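Chitin oligosaccahride binding protein NagB1 (PDB 7EHP) binds the chitin oligosaccharides N,N'-diacetylchitobiose and N,N',N''-triacetylchitotriose as an extracellular solute-binding protein, probably delivering them to a membrane transporter. Local coordinates at residues Q349-A352 / F353-V357; R81-L85 / T86-N90; V301-K305 / I306-E310. All blocks are in the same frame, centred on the assembly; numbering follows the deposited sequence.

Interaction 1 of 3, residues Q349-A352 / F353-V357; sequences QFPA and FDSIV. With NAG (2-acetamido-2-deoxy-beta-D-glucopyranose), chain C.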
loop_
_atom_site.group_PDB
_atom_site.type_symbol
_atom_site.label_atom_id
_atom_site.label_comp_id
_atom_site.label_asym_id
_atom_site.label_seq_id
_atom_site.Cartn_x
_atom_site.Cartn_y
_atom_site.Cartn_z
ATOM N N GLN A 349 -14.268 -3.694 3.173
ATOM C CA GLN A 349 -12.993 -3.148 2.729
ATOM C C GLN A 349 -13.172 -1.884 1.912
ATOM O O GLN A 349 -14.165 -1.720 1.203
ATOM C CB GLN A 349 -12.219 -4.173 1.909
ATOM C CG GLN A 349 -12.324 -5.532 2.516
ATOM C CD GLN A 349 -11.079 -6.317 2.342
ATOM O OE1 GLN A 349 -10.293 -6.063 1.428
ATOM N NE2 GLN A 349 -10.839 -7.240 3.262
ATOM N N PHE A 350 -12.184 -1.000 2.015
ATOM C CA PHE A 350 -12.109 0.144 1.129
ATOM C C PHE A 350 -10.707 0.238 0.544
ATOM O O PHE A 350 -9.732 -0.166 1.190
ATOM C CB PHE A 350 -12.492 1.456 1.850
ATOM C CG PHE A 350 -11.713 1.746 3.110
ATOM C CD1 PHE A 350 -12.092 1.191 4.331
ATOM C CD2 PHE A 350 -10.658 2.646 3.096
ATOM C CE1 PHE A 350 -11.398 1.483 5.503
ATOM C CE2 PHE A 350 -9.966 2.942 4.265
ATOM C CZ PHE A 350 -10.332 2.357 5.467
ATOM N N PRO A 351 -10.575 0.732 -0.680
ATOM C CA PRO A 351 -9.247 0.843 -1.289
ATOM C C PRO A 351 -8.494 2.048 -0.741
ATOM O O PRO A 351 -9.055 2.922 -0.083
ATOM C CB PRO A 351 -9.548 1.000 -2.788
ATOM C CG PRO A 351 -10.910 1.603 -2.838
ATOM C CD PRO A 351 -11.652 1.043 -1.636
ATOM N N ALA A 352 -7.190 2.072 -1.006
ATOM C CA ALA A 352 -6.400 3.236 -0.624
ATOM C C ALA A 352 -6.898 4.455 -1.385
ATOM O O ALA A 352 -7.283 4.356 -2.553
ATOM C CB ALA A 352 -4.919 2.989 -0.931
ATOM N N PHE A 353 -6.883 5.618 -0.722
ATOM C CA PHE A 353 -7.374 6.847 -1.351
ATOM C C PHE A 353 -6.634 7.184 -2.653
ATOM O O PHE A 353 -7.227 7.761 -3.569
ATOM C CB PHE A 353 -7.274 8.022 -0.360
ATOM C CG PHE A 353 -5.905 8.661 -0.296
ATOM C CD1 PHE A 353 -4.895 8.092 0.475
ATOM C CD2 PHE A 353 -5.638 9.824 -0.989
ATOM C CE1 PHE A 353 -3.623 8.664 0.523
ATOM C CE2 PHE A 353 -4.377 10.404 -0.945
ATOM C CZ PHE A 353 -3.372 9.825 -0.192
ATOM N N ASP A 354 -5.344 6.857 -2.757
ATOM C CA ASP A 354 -4.596 7.178 -3.973
ATOM C C ASP A 354 -5.016 6.333 -5.175
ATOM O O ASP A 354 -4.560 6.597 -6.301
ATOM C CB ASP A 354 -3.108 6.997 -3.724
ATOM C CG ASP A 354 -2.791 5.632 -3.163
ATOM O OD1 ASP A 354 -2.523 4.701 -3.960
ATOM O OD2 ASP A 354 -2.852 5.485 -1.935
ATOM N N SER A 355 -5.840 5.315 -4.966
ATOM C CA SER A 355 -6.419 4.628 -6.108
ATOM C C SER A 355 -7.615 5.380 -6.671
ATOM O O SER A 355 -8.028 5.092 -7.798
ATOM C CB SER A 355 -6.842 3.207 -5.727
ATOM O OG SER A 355 -8.052 3.231 -4.984
ATOM N N ILE A 356 -8.154 6.346 -5.920
ATOM C CA ILE A 356 -9.360 7.073 -6.295
ATOM C C ILE A 356 -9.051 8.516 -6.702
ATOM O O ILE A 356 -9.540 8.990 -7.730
ATOM C CB ILE A 356 -10.412 7.024 -5.162
ATOM C CG1 ILE A 356 -10.863 5.586 -4.928
ATOM C CG2 ILE A 356 -11.631 7.889 -5.523
ATOM C CD1 ILE A 356 -11.509 5.350 -3.608
ATOM N N VAL A 357 -8.236 9.234 -5.906
ATOM C CA VAL A 357 -7.981 10.651 -6.180
ATOM C C VAL A 357 -6.910 10.805 -7.259
ATOM O O VAL A 357 -6.097 9.913 -7.516
ATOM C CB VAL A 357 -7.586 11.429 -4.901
ATOM C CG1 VAL A 357 -8.595 11.175 -3.787
ATOM C CG2 VAL A 357 -6.168 11.069 -4.451
HETATM C C1 NAG C . 1.963 1.344 -1.248
HETATM C C2 NAG C . 1.851 2.724 -1.888
HETATM C C3 NAG C . 0.654 3.470 -1.319
HETATM C C4 NAG C . -0.605 2.638 -1.498
HETATM C C5 NAG C . -0.415 1.253 -0.883
HETATM C C6 NAG C . -1.593 0.331 -1.106
HETATM C C7 NAG C . 3.752 4.000 -2.782
HETATM C C8 NAG C . 4.972 4.783 -2.452
HETATM N N2 NAG C . 3.074 3.499 -1.738
HETATM O O3 NAG C . 0.512 4.708 -1.998
HETATM O O4 NAG C . -1.712 3.268 -0.866
HETATM O O5 NAG C . 0.736 0.611 -1.447
HETATM O O6 NAG C . -1.951 0.243 -2.479
HETATM O O7 NAG C . 3.380 3.831 -3.948
#
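Asp354 and Ala352 meet the same end of the bound sugar. O4 of the NAG donates to Asp354 OD2 at 2.7 Å. O3 of the same ring makes only a weak bond to that oxygen. Ala352 CB lies beside the hydroxyl, 3.2 Å from NAG O4. Ala352 CB also lies 3.4 Å from Asp354 OD2, so methyl, carboxylate and hydroxyl are packed closely together. Asp354 CG sits between its own backbone N and carbonyl carbon (chi1 53°), which turns the carboxylate toward Ala352 and the sugar. The other carboxylate oxygen, OD1, is held by a salt bridge to Arg48, so both oxygens are engaged and the group is less able to rotate.

Residues 349-352 leave strand 348-350 and run into a turn with helical backbone angles. The turn belongs to the glycan pocket of a periplasmic-binding-protein-type fold. Ser355 closes the turn on Ala352 O with two bonds. Ser355 N donates to Ala352 O at 3.0 Å, well out of the plane of that carbonyl. Ser355 OG donates to Ala352 O at 2.8 Å, almost in line with the C=O bond. This double grip ties Ser355 to the residue whose methyl touches the sugar, with Asp354 between them.

Further out, Pro351 CB packs 3.5 Å from Ser355 OG. Pro351 CG meets the end of the Ile356 chain, CD1, at 3.9 Å. Phe353 turns the other way, toward helix 165-180, and its ring meets Trp176 edge-to-face. Phe350 is tied to strand 277-288 by backbone bonds to Ile278 and Gly280.

Interaction 2 of 3, residues R81-L85 / T86-N90; sequences RLLEL and TPILN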
loop_
_atom_site.group_PDB
_atom_site.type_symbol
_atom_site.label_atom_id
_atom_site.label_comp_id
_atom_site.label_asym_id
_atom_site.label_seq_id
_atom_site.Cartn_x
_atom_site.Cartn_y
_atom_site.Cartn_z
ATOM N N ARG A 81 -1.188 3.618 -23.396
ATOM C CA ARG A 81 0.155 3.162 -23.053
ATOM C C ARG A 81 0.216 1.712 -22.599
ATOM O O ARG A 81 1.317 1.152 -22.527
ATOM C CB ARG A 81 0.748 4.039 -21.944
ATOM C CG ARG A 81 0.785 5.513 -22.270
ATOM C CD ARG A 81 1.549 5.790 -23.557
ATOM N NE ARG A 81 1.956 7.189 -23.617
ATOM C CZ ARG A 81 2.233 7.853 -24.735
ATOM N NH1 ARG A 81 2.145 7.247 -25.915
ATOM N NH2 ARG A 81 2.592 9.130 -24.670
ATOM N N LEU A 82 -0.914 1.096 -22.274
ATOM C CA LEU A 82 -0.917 -0.170 -21.554
ATOM C C LEU A 82 -1.453 -1.267 -22.447
ATOM O O LEU A 82 -2.524 -1.117 -23.043
ATOM C CB LEU A 82 -1.771 -0.114 -20.290
ATOM C CG LEU A 82 -1.427 0.852 -19.152
ATOM C CD1 LEU A 82 -2.289 0.495 -17.955
ATOM C CD2 LEU A 82 0.050 0.865 -18.762
ATOM N N LEU A 83 -0.731 -2.382 -22.488
ATOM C CA LEU A 83 -1.192 -3.565 -23.201
ATOM C C LEU A 83 -2.449 -4.132 -22.550
ATOM O O LEU A 83 -2.492 -4.322 -21.331
ATOM C CB LEU A 83 -0.089 -4.611 -23.196
ATOM C CG LEU A 83 -0.283 -5.854 -24.047
ATOM C CD1 LEU A 83 -0.373 -5.461 -25.534
ATOM C CD2 LEU A 83 0.887 -6.790 -23.748
ATOM N N GLU A 84 -3.473 -4.399 -23.358
ATOM C CA GLU A 84 -4.679 -5.053 -22.864
ATOM C C GLU A 84 -4.428 -6.548 -22.715
ATOM O O GLU A 84 -3.852 -7.181 -23.602
ATOM C CB GLU A 84 -5.852 -4.795 -23.807
ATOM C CG GLU A 84 -7.211 -4.792 -23.127
ATOM C CD GLU A 84 -7.736 -6.189 -22.905
ATOM O OE1 GLU A 84 -7.368 -7.086 -23.698
ATOM O OE2 GLU A 84 -8.521 -6.399 -21.953
ATOM N N LEU A 85 -4.872 -7.115 -21.591
ATOM C CA LEU A 85 -4.400 -8.425 -21.152
ATOM C C LEU A 85 -5.429 -9.543 -21.274
ATOM O O LEU A 85 -5.152 -10.667 -20.838
ATOM C CB LEU A 85 -3.914 -8.350 -19.703
ATOM C CG LEU A 85 -2.823 -7.327 -19.396
ATOM C CD1 LEU A 85 -2.387 -7.438 -17.939
ATOM C CD2 LEU A 85 -1.633 -7.499 -20.330
ATOM N N THR A 86 -6.596 -9.282 -21.837
ATOM C CA THR A 86 -7.606 -10.337 -21.869
ATOM C C THR A 86 -7.263 -11.490 -22.827
ATOM O O THR A 86 -7.495 -12.653 -22.468
ATOM C CB THR A 86 -8.971 -9.735 -22.204
ATOM O OG1 THR A 86 -9.276 -8.707 -21.249
ATOM C CG2 THR A 86 -10.049 -10.810 -22.145
ATOM N N PRO A 87 -6.710 -11.246 -24.028
ATOM C CA PRO A 87 -6.279 -12.399 -24.842
ATOM C C PRO A 87 -5.285 -13.282 -24.119
ATOM O O PRO A 87 -5.430 -14.511 -24.132
ATOM C CB PRO A 87 -5.663 -11.741 -26.084
ATOM C CG PRO A 87 -6.350 -10.437 -26.188
ATOM C CD PRO A 87 -6.496 -9.984 -24.760
ATOM N N ILE A 88 -4.300 -12.674 -23.446
ATOM C CA ILE A 88 -3.273 -13.430 -22.733
ATOM C C ILE A 88 -3.865 -14.178 -21.550
ATOM O O ILE A 88 -3.484 -15.321 -21.265
ATOM C CB ILE A 88 -2.147 -12.484 -22.293
ATOM C CG1 ILE A 88 -1.497 -11.847 -23.514
ATOM C CG2 ILE A 88 -1.124 -13.214 -21.415
ATOM C CD1 ILE A 88 -0.321 -10.969 -23.152
ATOM N N LEU A 89 -4.786 -13.544 -20.825
ATOM C CA LEU A 89 -5.374 -14.207 -19.667
ATOM C C LEU A 89 -6.184 -15.425 -20.081
ATOM O O LEU A 89 -6.242 -16.411 -19.337
ATOM C CB LEU A 89 -6.248 -13.224 -18.883
ATOM C CG LEU A 89 -5.486 -12.128 -18.133
ATOM C CD1 LEU A 89 -6.430 -11.064 -17.582
ATOM C CD2 LEU A 89 -4.665 -12.748 -17.037
ATOM N N ASN A 90 -6.828 -15.356 -21.247
ATOM C CA ASN A 90 -7.596 -16.484 -21.761
ATOM C C ASN A 90 -6.675 -17.631 -22.162
ATOM O O ASN A 90 -6.906 -18.787 -21.783
ATOM C CB ASN A 90 -8.445 -16.022 -22.947
ATOM C CG ASN A 90 -9.691 -15.244 -22.512
ATOM O OD1 ASN A 90 -9.952 -15.056 -21.313
ATOM N ND2 ASN A 90 -10.446 -14.758 -23.491
#
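This is a local side-chain cap at the start of helix 86-92, where the loop after helix 71-78 turns into it. The carboxylate of Glu84 reaches forward to Thr86 and meets it with both oxygens. Glu84 OE1 accepts from Thr86 N at 3.0 Å, and the N-H comes from above the carboxylate plane. OE2 takes the Thr86 hydroxyl on its syn lone pair, at a short distance (Thr86 OG1 to Glu84 OE2, 2.5 Å). CG of Glu84 lies roughly anti to the backbone N (chi1 -151°), and a bend at chi2 (-81°) brings the acid round to the start of the helix. The negative group at the helix N-terminus would probably be favoured by the helix dipole. Glu84 OE1 also lies 3.2 Å from Pro87 CD, in the first turn. The first backbone bond of the helix crosses here too, from Leu89 N to Leu85 O at 2.9 Å. The Leu89 side chain starts close to that oxygen, with Leu89 CG 3.1 Å from Leu85 O.

Glu84 OE2 has a second partner, Ile110 N, on strand 109-125. Leu85 joins the same strand by a backbone bond to Ile110 and by packing on Leu113. Leu83 is bonded through its backbone to Phe288 of strand 277-288, and Ile88 packs against helix 294-307.

Interaction 3 of 3, residues V301-K305 / I306-E310; sequences VEFIK and IMYSE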
loop_
_atom_site.group_PDB
_atom_site.type_symbol
_atom_site.label_atom_id
_atom_site.label_comp_id
_atom_site.label_asym_id
_atom_site.label_seq_id
_atom_site.Cartn_x
_atom_site.Cartn_y
_atom_site.Cartn_z
ATOM N N VAL A 301 4.510 -12.577 -21.694
ATOM C CA VAL A 301 3.647 -13.734 -21.453
ATOM C C VAL A 301 4.312 -14.699 -20.479
ATOM O O VAL A 301 3.672 -15.226 -19.557
ATOM C CB VAL A 301 3.308 -14.442 -22.780
ATOM C CG1 VAL A 301 2.676 -15.802 -22.491
ATOM C CG2 VAL A 301 2.397 -13.589 -23.636
ATOM N N GLU A 302 5.598 -14.979 -20.696
ATOM C CA GLU A 302 6.340 -15.824 -19.762
ATOM C C GLU A 302 6.351 -15.218 -18.365
ATOM O O GLU A 302 6.166 -15.925 -17.366
ATOM C CB GLU A 302 7.767 -16.028 -20.259
ATOM C CG GLU A 302 7.915 -17.034 -21.379
ATOM C CD GLU A 302 7.198 -18.348 -21.086
ATOM O OE1 GLU A 302 7.460 -18.949 -20.017
ATOM O OE2 GLU A 302 6.392 -18.791 -21.942
ATOM N N PHE A 303 6.575 -13.910 -18.271
ATOM C CA PHE A 303 6.554 -13.274 -16.956
ATOM C C PHE A 303 5.213 -13.506 -16.272
ATOM O O PHE A 303 5.151 -13.899 -15.099
ATOM C CB PHE A 303 6.835 -11.776 -17.071
ATOM C CG PHE A 303 6.704 -11.046 -15.758
ATOM C CD1 PHE A 303 7.776 -11.003 -14.880
ATOM C CD2 PHE A 303 5.484 -10.455 -15.379
ATOM C CE1 PHE A 303 7.664 -10.342 -13.639
ATOM C CE2 PHE A 303 5.354 -9.810 -14.136
ATOM C CZ PHE A 303 6.460 -9.755 -13.275
ATOM N N ILE A 304 4.125 -13.284 -17.005
ATOM C CA ILE A 304 2.795 -13.500 -16.439
ATOM C C ILE A 304 2.629 -14.947 -16.000
ATOM O O ILE A 304 2.147 -15.228 -14.893
ATOM C CB ILE A 304 1.725 -13.084 -17.459
ATOM C CG1 ILE A 304 1.750 -11.569 -17.639
ATOM C CG2 ILE A 304 0.352 -13.555 -17.006
ATOM C CD1 ILE A 304 0.849 -11.081 -18.745
ATOM N N LYS A 305 3.050 -15.888 -16.844
ATOM C CA LYS A 305 2.856 -17.298 -16.527
ATOM C C LYS A 305 3.618 -17.694 -15.270
ATOM O O LYS A 305 3.132 -18.500 -14.470
ATOM C CB LYS A 305 3.284 -18.161 -17.718
ATOM C CG LYS A 305 2.869 -19.605 -17.568
ATOM C CD LYS A 305 3.023 -20.366 -18.866
ATOM C CE LYS A 305 3.037 -21.862 -18.588
ATOM N NZ LYS A 305 3.433 -22.664 -19.772
ATOM N N ILE A 306 4.806 -17.127 -15.066
ATOM C CA ILE A 306 5.603 -17.505 -13.905
ATOM C C ILE A 306 5.164 -16.724 -12.662
ATOM O O ILE A 306 4.877 -17.313 -11.611
ATOM C CB ILE A 306 7.101 -17.312 -14.215
ATOM C CG1 ILE A 306 7.494 -18.191 -15.409
ATOM C CG2 ILE A 306 7.961 -17.654 -13.011
ATOM C CD1 ILE A 306 8.626 -17.628 -16.267
ATOM N N MET A 307 5.083 -15.393 -12.759
ATOM C CA MET A 307 4.752 -14.592 -11.572
ATOM C C MET A 307 3.360 -14.925 -11.043
ATOM O O MET A 307 3.162 -15.097 -9.835
ATOM C CB MET A 307 4.858 -13.101 -11.900
ATOM C CG MET A 307 4.382 -12.141 -10.787
ATOM S SD MET A 307 5.362 -12.261 -9.274
ATOM C CE MET A 307 6.608 -11.011 -9.559
ATOM N N TYR A 308 2.383 -15.029 -11.933
ATOM C CA TYR A 308 0.996 -15.214 -11.528
ATOM C C TYR A 308 0.664 -16.705 -11.541
ATOM O O TYR A 308 -0.162 -17.201 -12.304
ATOM C CB TYR A 308 0.080 -14.399 -12.426
ATOM C CG TYR A 308 0.418 -12.935 -12.367
ATOM C CD1 TYR A 308 -0.016 -12.154 -11.303
ATOM C CD2 TYR A 308 1.178 -12.333 -13.369
ATOM C CE1 TYR A 308 0.309 -10.811 -11.223
ATOM C CE2 TYR A 308 1.508 -10.990 -13.301
ATOM C CZ TYR A 308 1.063 -10.234 -12.226
ATOM O OH TYR A 308 1.366 -8.899 -12.149
ATOM N N SER A 309 1.333 -17.411 -10.645
ATOM C CA SER A 309 1.184 -18.844 -10.494
ATOM C C SER A 309 1.044 -19.145 -9.015
ATOM O O SER A 309 1.466 -18.362 -8.159
ATOM C CB SER A 309 2.399 -19.602 -11.055
ATOM O OG SER A 309 3.520 -19.390 -10.195
ATOM N N GLU A 310 0.475 -20.307 -8.718
ATOM C CA GLU A 310 0.341 -20.678 -7.324
ATOM C C GLU A 310 1.701 -20.888 -6.680
ATOM O O GLU A 310 1.871 -20.586 -5.486
ATOM C CB GLU A 310 -0.581 -21.895 -7.194
ATOM C CG GLU A 310 -0.651 -22.474 -5.797
ATOM C CD GLU A 310 -1.926 -23.257 -5.545
ATOM O OE1 GLU A 310 -2.884 -23.110 -6.341
ATOM O OE2 GLU A 310 -1.960 -24.007 -4.546
HETATM O O HOH W 1 0.509 -18.739 -14.185
#
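A water bridges two carbonyls where helix 294-307 ends. It donates to Lys305 O at 2.6 Å and to Tyr308 O at 2.5 Å. The bridge spans the point where the chain leaves the helix, and Tyr308 is the centre of an inverse gamma turn.

Before the break, Tyr308 N still donates to Ile304 O at 3.0 Å. The Tyr308 ring turns an edge to Ile304, whose CA lies in the ring plane. Tyr308 CD2 is 3.9 Å from Ile304 CG2. Met307 lies alongside Phe303. Met307 CB stands over the phenyl face, 4.1 Å from the centroid of the Phe303 ring, in a CH-pi contact. With CG anti to N (chi1 173°) and bends at chi2 and chi3, the chain runs on along the phenyl ring. Met307 CE touches Phe303 CZ at 3.9 Å. Met307 CG covers the centre of one face of the Tyr308 ring, so the methionine touches both aromatic rings. The phenolic OH of Tyr308 bonds Leu113 O.

Ser309 OG donates back to Ile306 O at 2.9 Å and also accepts from Met312 N. One hydroxyl thus links the end of one helix to the start of the next. Ser309 is the N-cap of helix 310-320, in a tight helix-to-helix junction within the solute-binding-protein fold.

Overall arrangement
Interaction 1 is the one that reaches the sugar. Its Ala352 and Asp354 belong to the glycan pocket, and the Asp354 side chain is also about 7 Å from a second NAG. Interactions 2 and 3 are neighbours, with centres about 13 Å apart. They touch through Ile88, whose CD1 is 3.8 Å from Val301 CG2 and whose CG2 is 3.9 Å from Ile304 CD1. This packs helix 86-92 on helix 294-307, and both contacts also lean on strand 109-125. The Met307 side chain comes within about 8 Å of a NAG. Interaction 1 stands apart, its centre about 24 Å from that of interaction 2 and 26 Å from that of interaction 3.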